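Local coordinates for MymaA.19257.a.B3 (Mycobacterium marinum, PDB 6Q10), which is of unknown function but is probably a membrane-bound protein whose soluble LytR_C-family domain, studied here, may act at the cell envelope, at residues A[21-29]-A[129-137]; A[90-98]-A[147-155]. All coordinates share one frame; numbering follows the deposited sequence. Where two conformers were deposited one is given.

Contact 1: A[21-29]-A[129-137]; sequences DVTPAQLGE and AVLSSLRPG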
loop_
_atom_site.group_PDB
_atom_site.type_symbol
_atom_site.label_atom_id
_atom_site.label_comp_id
_atom_site.label_asym_id
_atom_site.label_seq_id
_atom_site.Cartn_x
_atom_site.Cartn_y
_atom_site.Cartn_z
ATOM N N ASP A 21 -9.674 10.095 3.068
ATOM C CA ASP A 21 -9.397 11.482 3.426
ATOM C C ASP A 21 -7.932 11.746 3.751
ATOM O O ASP A 21 -7.585 12.904 4.009
ATOM C CB ASP A 21 -10.266 11.897 4.613
ATOM C CG ASP A 21 -11.717 12.117 4.217
ATOM O OD1 ASP A 21 -11.979 12.365 3.018
ATOM O OD2 ASP A 21 -12.594 12.041 5.103
ATOM N N VAL A 22 -7.071 10.733 3.734
ATOM C CA VAL A 22 -5.654 10.921 4.038
ATOM C C VAL A 22 -4.912 11.343 2.772
ATOM O O VAL A 22 -5.036 10.705 1.723
ATOM C CB VAL A 22 -5.061 9.639 4.632
ATOM C CG1 VAL A 22 -3.518 9.793 4.820
ATOM C CG2 VAL A 22 -5.772 9.288 5.937
ATOM N N THR A 23 -4.154 12.424 2.856
ATOM C CA THR A 23 -3.325 12.824 1.724
ATOM C C THR A 23 -2.154 11.861 1.587
ATOM O O THR A 23 -1.393 11.686 2.557
ATOM C CB THR A 23 -2.801 14.237 1.908
ATOM O OG1 THR A 23 -3.917 15.130 2.014
ATOM C CG2 THR A 23 -1.964 14.629 0.723
ATOM N N PRO A 24 -1.980 11.199 0.438
ATOM C CA PRO A 24 -0.875 10.240 0.308
ATOM C C PRO A 24 0.466 10.951 0.381
ATOM O O PRO A 24 0.621 12.110 -0.035
ATOM C CB PRO A 24 -1.088 9.596 -1.063
ATOM C CG PRO A 24 -2.454 10.031 -1.526
ATOM C CD PRO A 24 -2.885 11.213 -0.725
ATOM N N ALA A 25 1.439 10.215 0.918
ATOM C CA ALA A 25 2.820 10.656 1.011
ATOM C C ALA A 25 3.468 10.816 -0.357
ATOM O O ALA A 25 3.133 10.121 -1.313
ATOM C CB ALA A 25 3.637 9.626 1.803
ATOM N N GLN A 26 4.458 11.704 -0.433
ATOM C CA GLN A 26 5.403 11.654 -1.550
ATOM C C GLN A 26 6.097 10.294 -1.591
ATOM O O GLN A 26 6.578 9.792 -0.568
ATOM C CB GLN A 26 6.447 12.768 -1.420
ATOM C CG GLN A 26 5.846 14.169 -1.389
ATOM C CD GLN A 26 5.111 14.561 -2.676
ATOM O OE1 GLN A 26 3.905 14.808 -2.664
ATOM N NE2 GLN A 26 5.839 14.645 -3.775
ATOM N N LEU A 27 6.168 9.702 -2.783
ATOM C CA LEU A 27 6.651 8.327 -2.877
ATOM C C LEU A 27 8.095 8.194 -2.380
ATOM O O LEU A 27 8.470 7.151 -1.830
ATOM C CB LEU A 27 6.548 7.837 -4.327
ATOM C CG LEU A 27 5.164 8.016 -4.955
ATOM C CD1 LEU A 27 5.184 7.419 -6.356
ATOM C CD2 LEU A 27 4.084 7.393 -4.083
ATOM N N GLY A 28 8.900 9.226 -2.576
ATOM C CA GLY A 28 10.281 9.239 -2.154
ATOM C C GLY A 28 10.482 9.525 -0.691
ATOM O O GLY A 28 11.629 9.696 -0.244
ATOM N N GLU A 29 9.399 9.580 0.061
ATOM C CA GLU A 29 9.418 9.840 1.486
ATOM C C GLU A 29 8.723 8.716 2.232
ATOM O O GLU A 29 8.125 8.938 3.283
ATOM C CB GLU A 29 8.771 11.190 1.783
ATOM C CG GLU A 29 9.667 12.318 1.322
ATOM C CD GLU A 29 9.058 13.690 1.512
ATOM O OE1 GLU A 29 7.909 13.793 2.003
ATOM O OE2 GLU A 29 9.701 14.672 1.130
ATOM N N ALA A 129 -2.300 9.641 -12.640
ATOM C CA ALA A 129 -2.398 11.071 -12.376
ATOM C C ALA A 129 -2.080 11.381 -10.925
ATOM O O ALA A 129 -1.312 12.306 -10.626
ATOM C CB ALA A 129 -3.788 11.582 -12.755
ATOM N N VAL A 130 -2.659 10.622 -9.994
ATOM C CA VAL A 130 -2.368 10.884 -8.586
ATOM C C VAL A 130 -0.887 10.632 -8.292
ATOM O O VAL A 130 -0.232 11.436 -7.611
ATOM C CB VAL A 130 -3.279 10.037 -7.682
ATOM C CG1 VAL A 130 -2.928 10.253 -6.188
ATOM C CG2 VAL A 130 -4.750 10.384 -7.915
ATOM N N LEU A 131 -0.340 9.508 -8.767
ATOM C CA LEU A 131 1.074 9.209 -8.478
ATOM C C LEU A 131 1.999 10.315 -8.989
ATOM O O LEU A 131 2.993 10.636 -8.340
ATOM C CB LEU A 131 1.503 7.870 -9.080
ATOM C CG LEU A 131 0.832 6.625 -8.515
ATOM C CD1 LEU A 131 1.240 5.411 -9.322
ATOM C CD2 LEU A 131 1.229 6.450 -7.040
ATOM N N SER A 132 1.676 10.925 -10.133
ATOM C CA SER A 132 2.511 12.015 -10.641
ATOM C C SER A 132 2.597 13.189 -9.656
ATOM O O SER A 132 3.627 13.882 -9.610
ATOM C CB SER A 132 1.993 12.474 -12.010
ATOM O OG SER A 132 0.804 13.240 -11.908
ATOM N N SER A 133 1.543 13.434 -8.872
ATOM C CA SER A 133 1.556 14.486 -7.855
ATOM C C SER A 133 2.352 14.117 -6.618
ATOM O O SER A 133 2.508 14.967 -5.728
ATOM C CB SER A 133 0.139 14.829 -7.410
ATOM O OG SER A 133 -0.647 15.164 -8.516
ATOM N N LEU A 134 2.829 12.875 -6.530
ATOM C CA LEU A 134 3.591 12.374 -5.395
ATOM C C LEU A 134 5.054 12.171 -5.763
ATOM O O LEU A 134 5.796 11.499 -5.042
ATOM C CB LEU A 134 2.962 11.066 -4.893
ATOM C CG LEU A 134 1.454 11.168 -4.628
ATOM C CD1 LEU A 134 0.928 9.791 -4.165
ATOM C CD2 LEU A 134 1.175 12.216 -3.564
ATOM N N ARG A 135 5.492 12.763 -6.875
ATOM C CA ARG A 135 6.863 12.650 -7.317
ATOM C C ARG A 135 7.446 14.056 -7.360
ATOM O O ARG A 135 6.688 15.026 -7.277
ATOM C CB ARG A 135 6.940 11.993 -8.692
ATOM C CG ARG A 135 6.434 10.577 -8.740
ATOM C CD ARG A 135 6.786 9.929 -10.069
ATOM N NE ARG A 135 6.263 8.571 -10.106
ATOM C CZ ARG A 135 5.182 8.195 -10.785
ATOM N NH1 ARG A 135 4.530 9.059 -11.542
ATOM N NH2 ARG A 135 4.778 6.928 -10.716
ATOM N N PRO A 136 8.768 14.203 -7.442
ATOM C CA PRO A 136 9.360 15.541 -7.614
ATOM C C PRO A 136 8.889 16.218 -8.897
ATOM O O PRO A 136 8.577 15.571 -9.900
ATOM C CB PRO A 136 10.862 15.254 -7.650
ATOM C CG PRO A 136 11.006 13.989 -6.842
ATOM C CD PRO A 136 9.797 13.178 -7.180
ATOM N N GLY A 137 8.822 17.546 -8.849
ATOM C CA GLY A 137 8.312 18.285 -9.986
ATOM C C GLY A 137 6.825 18.134 -10.223
ATOM O O GLY A 137 6.361 18.352 -11.347
HETATM O O HOH W 1 8.807 11.508 -4.222
#

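Contact 2: A[90-98]-A[147-155]; sequences AVWLVAPCT and IAKIHASSC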
loop_
_atom_site.group_PDB
_atom_site.type_symbol
_atom_site.label_atom_id
_atom_site.label_comp_id
_atom_site.label_asym_id
_atom_site.label_seq_id
_atom_site.Cartn_x
_atom_site.Cartn_y
_atom_site.Cartn_z
ATOM N N ALA A 90 -0.574 6.132 0.140
ATOM C CA ALA A 90 0.112 6.033 -1.142
ATOM C C ALA A 90 0.144 4.590 -1.640
ATOM O O ALA A 90 -0.134 4.332 -2.817
ATOM C CB ALA A 90 1.545 6.598 -1.019
ATOM N N VAL A 91 0.494 3.644 -0.757
ATOM C CA VAL A 91 0.477 2.234 -1.142
ATOM C C VAL A 91 -0.929 1.812 -1.561
ATOM O O VAL A 91 -1.105 1.038 -2.511
ATOM C CB VAL A 91 1.005 1.361 0.008
ATOM C CG1 VAL A 91 0.963 -0.114 -0.390
ATOM C CG2 VAL A 91 2.449 1.776 0.344
ATOM N N TRP A 92 -1.952 2.313 -0.865
ATOM C CA TRP A 92 -3.318 1.882 -1.156
ATOM C C TRP A 92 -3.781 2.284 -2.550
ATOM O O TRP A 92 -4.687 1.659 -3.103
ATOM C CB TRP A 92 -4.236 2.465 -0.060
ATOM C CG TRP A 92 -5.597 1.874 0.079
ATOM C CD1 TRP A 92 -5.956 0.565 -0.030
ATOM C CD2 TRP A 92 -6.787 2.602 0.393
ATOM N NE1 TRP A 92 -7.315 0.436 0.215
ATOM C CE2 TRP A 92 -7.843 1.682 0.453
ATOM C CE3 TRP A 92 -7.055 3.958 0.594
ATOM C CZ2 TRP A 92 -9.160 2.080 0.732
ATOM C CZ3 TRP A 92 -8.361 4.344 0.881
ATOM C CH2 TRP A 92 -9.379 3.405 0.949
ATOM N N LEU A 93 -3.182 3.333 -3.127
ATOM C CA LEU A 93 -3.481 3.696 -4.506
ATOM C C LEU A 93 -3.178 2.558 -5.467
ATOM O O LEU A 93 -3.918 2.335 -6.428
ATOM C CB LEU A 93 -2.651 4.920 -4.902
ATOM C CG LEU A 93 -3.042 6.189 -4.171
ATOM C CD1 LEU A 93 -1.959 7.238 -4.455
ATOM C CD2 LEU A 93 -4.420 6.706 -4.630
ATOM N N VAL A 94 -2.055 1.858 -5.252
ATOM C CA VAL A 94 -1.625 0.831 -6.191
ATOM C C VAL A 94 -1.967 -0.571 -5.692
ATOM O O VAL A 94 -1.838 -1.532 -6.461
ATOM C CB VAL A 94 -0.125 0.970 -6.520
ATOM C CG1 VAL A 94 0.104 2.287 -7.307
ATOM C CG2 VAL A 94 0.745 0.951 -5.246
ATOM N N ALA A 95 -2.439 -0.706 -4.455
ATOM C CA ALA A 95 -2.975 -1.975 -3.943
ATOM C C ALA A 95 -4.357 -1.714 -3.353
ATOM O O ALA A 95 -4.584 -1.879 -2.150
ATOM C CB ALA A 95 -2.034 -2.567 -2.896
ATOM N N PRO A 96 -5.309 -1.271 -4.176
ATOM C CA PRO A 96 -6.553 -0.720 -3.620
ATOM C C PRO A 96 -7.486 -1.744 -3.016
ATOM O O PRO A 96 -8.457 -1.339 -2.347
ATOM C CB PRO A 96 -7.202 -0.040 -4.840
ATOM C CG PRO A 96 -6.661 -0.823 -6.037
ATOM C CD PRO A 96 -5.218 -1.104 -5.633
ATOM N N CYS A 97 -7.283 -3.044 -3.256
ATOM C CA CYS A 97 -8.237 -4.029 -2.759
ATOM C C CYS A 97 -7.694 -4.780 -1.554
ATOM O O CYS A 97 -8.213 -5.839 -1.197
ATOM C CB CYS A 97 -8.662 -4.960 -3.890
ATOM S SG CYS A 97 -9.559 -3.974 -5.171
ATOM N N THR A 98 -6.657 -4.237 -0.934
ATOM C CA THR A 98 -6.139 -4.764 0.322
ATOM C C THR A 98 -6.925 -4.195 1.508
ATOM O O THR A 98 -7.618 -3.178 1.396
ATOM C CB THR A 98 -4.657 -4.446 0.476
ATOM O OG1 THR A 98 -4.464 -3.031 0.379
ATOM C CG2 THR A 98 -3.833 -5.184 -0.588
ATOM N N ILE A 147 -8.639 10.670 -5.976
ATOM C CA ILE A 147 -8.379 9.727 -4.891
ATOM C C ILE A 147 -9.685 9.114 -4.413
ATOM O O ILE A 147 -9.798 7.885 -4.227
ATOM C CB ILE A 147 -7.629 10.423 -3.745
ATOM C CG1 ILE A 147 -6.233 10.774 -4.224
ATOM C CG2 ILE A 147 -7.585 9.511 -2.520
ATOM C CD1 ILE A 147 -5.451 11.724 -3.290
ATOM N N ALA A 148 -10.685 9.965 -4.185
ATOM C CA ALA A 148 -11.988 9.473 -3.762
ATOM C C ALA A 148 -12.575 8.521 -4.789
ATOM O O ALA A 148 -13.087 7.459 -4.420
ATOM C CB ALA A 148 -12.931 10.645 -3.501
ATOM N N LYS A 149 -12.445 8.844 -6.084
ATOM C CA LYS A 149 -13.020 7.994 -7.124
ATOM C C LYS A 149 -12.342 6.630 -7.174
ATOM O O LYS A 149 -13.007 5.597 -7.337
ATOM C CB LYS A 149 -12.934 8.687 -8.492
ATOM C CG LYS A 149 -13.386 7.772 -9.633
ATOM C CD LYS A 149 -13.120 8.399 -10.994
ATOM C CE LYS A 149 -13.334 7.390 -12.119
ATOM N NZ LYS A 149 -12.905 7.944 -13.432
ATOM N N ILE A 150 -11.016 6.603 -7.056
ATOM C CA ILE A 150 -10.296 5.336 -7.084
ATOM C C ILE A 150 -10.832 4.410 -6.007
ATOM O O ILE A 150 -11.175 3.249 -6.268
ATOM C CB ILE A 150 -8.790 5.595 -6.927
ATOM C CG1 ILE A 150 -8.285 6.306 -8.176
ATOM C CG2 ILE A 150 -8.010 4.293 -6.680
ATOM C CD1 ILE A 150 -6.960 7.031 -7.991
ATOM N N HIS A 151 -10.940 4.915 -4.793
ATOM C CA HIS A 151 -11.322 4.048 -3.689
ATOM C C HIS A 151 -12.819 3.798 -3.624
ATOM O O HIS A 151 -13.237 2.753 -3.108
ATOM C CB HIS A 151 -10.775 4.634 -2.392
ATOM C CG HIS A 151 -9.293 4.670 -2.392
ATOM N ND1 HIS A 151 -8.541 3.541 -2.615
ATOM C CD2 HIS A 151 -8.419 5.692 -2.267
ATOM C CE1 HIS A 151 -7.262 3.861 -2.595
ATOM N NE2 HIS A 151 -7.159 5.161 -2.381
ATOM N N ALA A 152 -13.640 4.684 -4.176
ATOM C CA ALA A 152 -15.068 4.428 -4.120
ATOM C C ALA A 152 -15.516 3.434 -5.156
ATOM O O ALA A 152 -16.636 2.921 -5.055
ATOM C CB ALA A 152 -15.849 5.717 -4.346
ATOM N N SER A 153 -14.702 3.199 -6.184
ATOM C CA SER A 153 -15.150 2.464 -7.359
ATOM C C SER A 153 -14.468 1.118 -7.505
ATOM O O SER A 153 -14.784 0.386 -8.448
ATOM C CB SER A 153 -14.918 3.283 -8.633
ATOM O OG SER A 153 -13.538 3.501 -8.874
ATOM N N SER A 154 -13.564 0.776 -6.601
ATOM C CA SER A 154 -12.732 -0.410 -6.742
ATOM C C SER A 154 -13.307 -1.617 -6.018
ATOM O O SER A 154 -14.114 -1.492 -5.090
ATOM C CB SER A 154 -11.327 -0.118 -6.217
ATOM O OG SER A 154 -10.674 0.724 -7.160
ATOM N N CYS A 155 -12.858 -2.792 -6.465
ATOM C CA CYS A 155 -12.946 -4.064 -5.731
ATOM C C CYS A 155 -14.334 -4.658 -5.673
ATOM O O CYS A 155 -15.149 -4.431 -6.557
ATOM C CB CYS A 155 -12.460 -3.927 -4.289
ATOM S SG CYS A 155 -10.981 -2.951 -4.088
ATOM O OXT CYS A 155 -14.614 -5.371 -4.688
HETATM O O HOH W 2 -9.811 0.962 -2.701
#

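Contact 1: A[21-29]-A[129-137]
Leu27 and Leu134 meet through both backbone and side chain where the loop leading into strand 32-36 packs on the turn that follows helix 125-132, in an alpha/beta domain of the LytR_C family. The backbone N of Leu27 donates to Leu134 O at 2.9 Å, nearly straight (163° at the hydrogen) and in the carbonyl plane. A water bridges the same acceptor: it takes a bond from Gly28 N (2.8 Å) and gives one to Leu134 O (3.1 Å), so two donors hold that carbonyl. The Leu27 side chain crosses that of Leu134 at about a right angle, its CG 3.8 Å from Leu134 CB. From there Leu134 reaches back along the loop to Pro24, its CD1 resting on Pro24 CB (3.7 Å) and its CD2 lying near Pro24 O. Gln26 stays alongside: its chain folds back at chi2 (-63°), laying the terminal amide against the backbone of Ser133 and Leu134 without a hydrogen bond to it. Farther out, Leu27 CD1 touches Leu131 CD2 at 4.1 Å and also meets Arg135, whose extended chain returns along the helix end. The guanidinium has Leu131 O over one face, and NE donates to Leu54 O at the end of helix 43-54, which limits where the arginine can swing. Helix 144-153 backs the site, Ile147 packing on both Pro24 and Val130. Leu134 itself is positioned by a type I turn from Ser132 to Arg135 and by the bond from its N to Leu131 O (2.9 Å).

Contact 2: A[90-98]-A[147-155]
Trp92 and His151 stack face to face: the six-membered ring of the indole and the imidazole lie with centroids 3.5 Å apart and planes only 8° from parallel. The two side chains come from opposite directions. Trp92 has CG anti to the backbone N (chi1 -164°), which turns one indole face to the histidine. The other face of the imidazole is covered by CG2 of Ile150, its neighbour in the chain. Leu93 crosses the histidine at about a right angle, bringing CD2 to 3.9 Å from His151 NE2, while the same methyl lies 4.2 Å from Ile150 CD1. At the imidazole edge, in the ring plane, a water sits 2.9 Å from His151 ND1 and donates to Pro96 O at 2.7 Å; it also lies over the indole face that the histidine covers. These side chains fill the gap between helix 85-94 and helix 144-153, whose short segments here approach to 10.7 Å between axes. Helix 16-20 joins in, Met19 and Thr20 touching Trp92 and Thr20 also touching His151. Past the helix ends a disulfide locks the chain's last residue to the turn from Ala95 to Thr98, consistent with an extracytoplasmic domain: Cys97 SG and Cys155 SG are 2.1 Å apart, with the S-S torsion at -98°. Between stack and disulfide, Pro96 CB faces Ser154, whose OG turns back to donate to Ile150 O at 2.7 Å.

In the fold
From the N terminus the chain passes through 21-29, 90-98, 129-137 and 147-155 in turn, so the two contacts cross: contact 1 pairs the first with the third, contact 2 the second with the fourth. Contact 1 closes a loop of 99 residues that takes in all strands of the sheet but 12-14. Contact 2 closes one of 48 residues and ties the end of helix 85-94 to the C-terminal helix. The two meet where Val130 CG1 touches Leu93 CD1 (3.6 Å) and Pro24 CD touches Ile147 CD1 (3.7 Å). Helices 85-94, 125-132 and 144-153 are thereby packed together with the loop before strand 32-36.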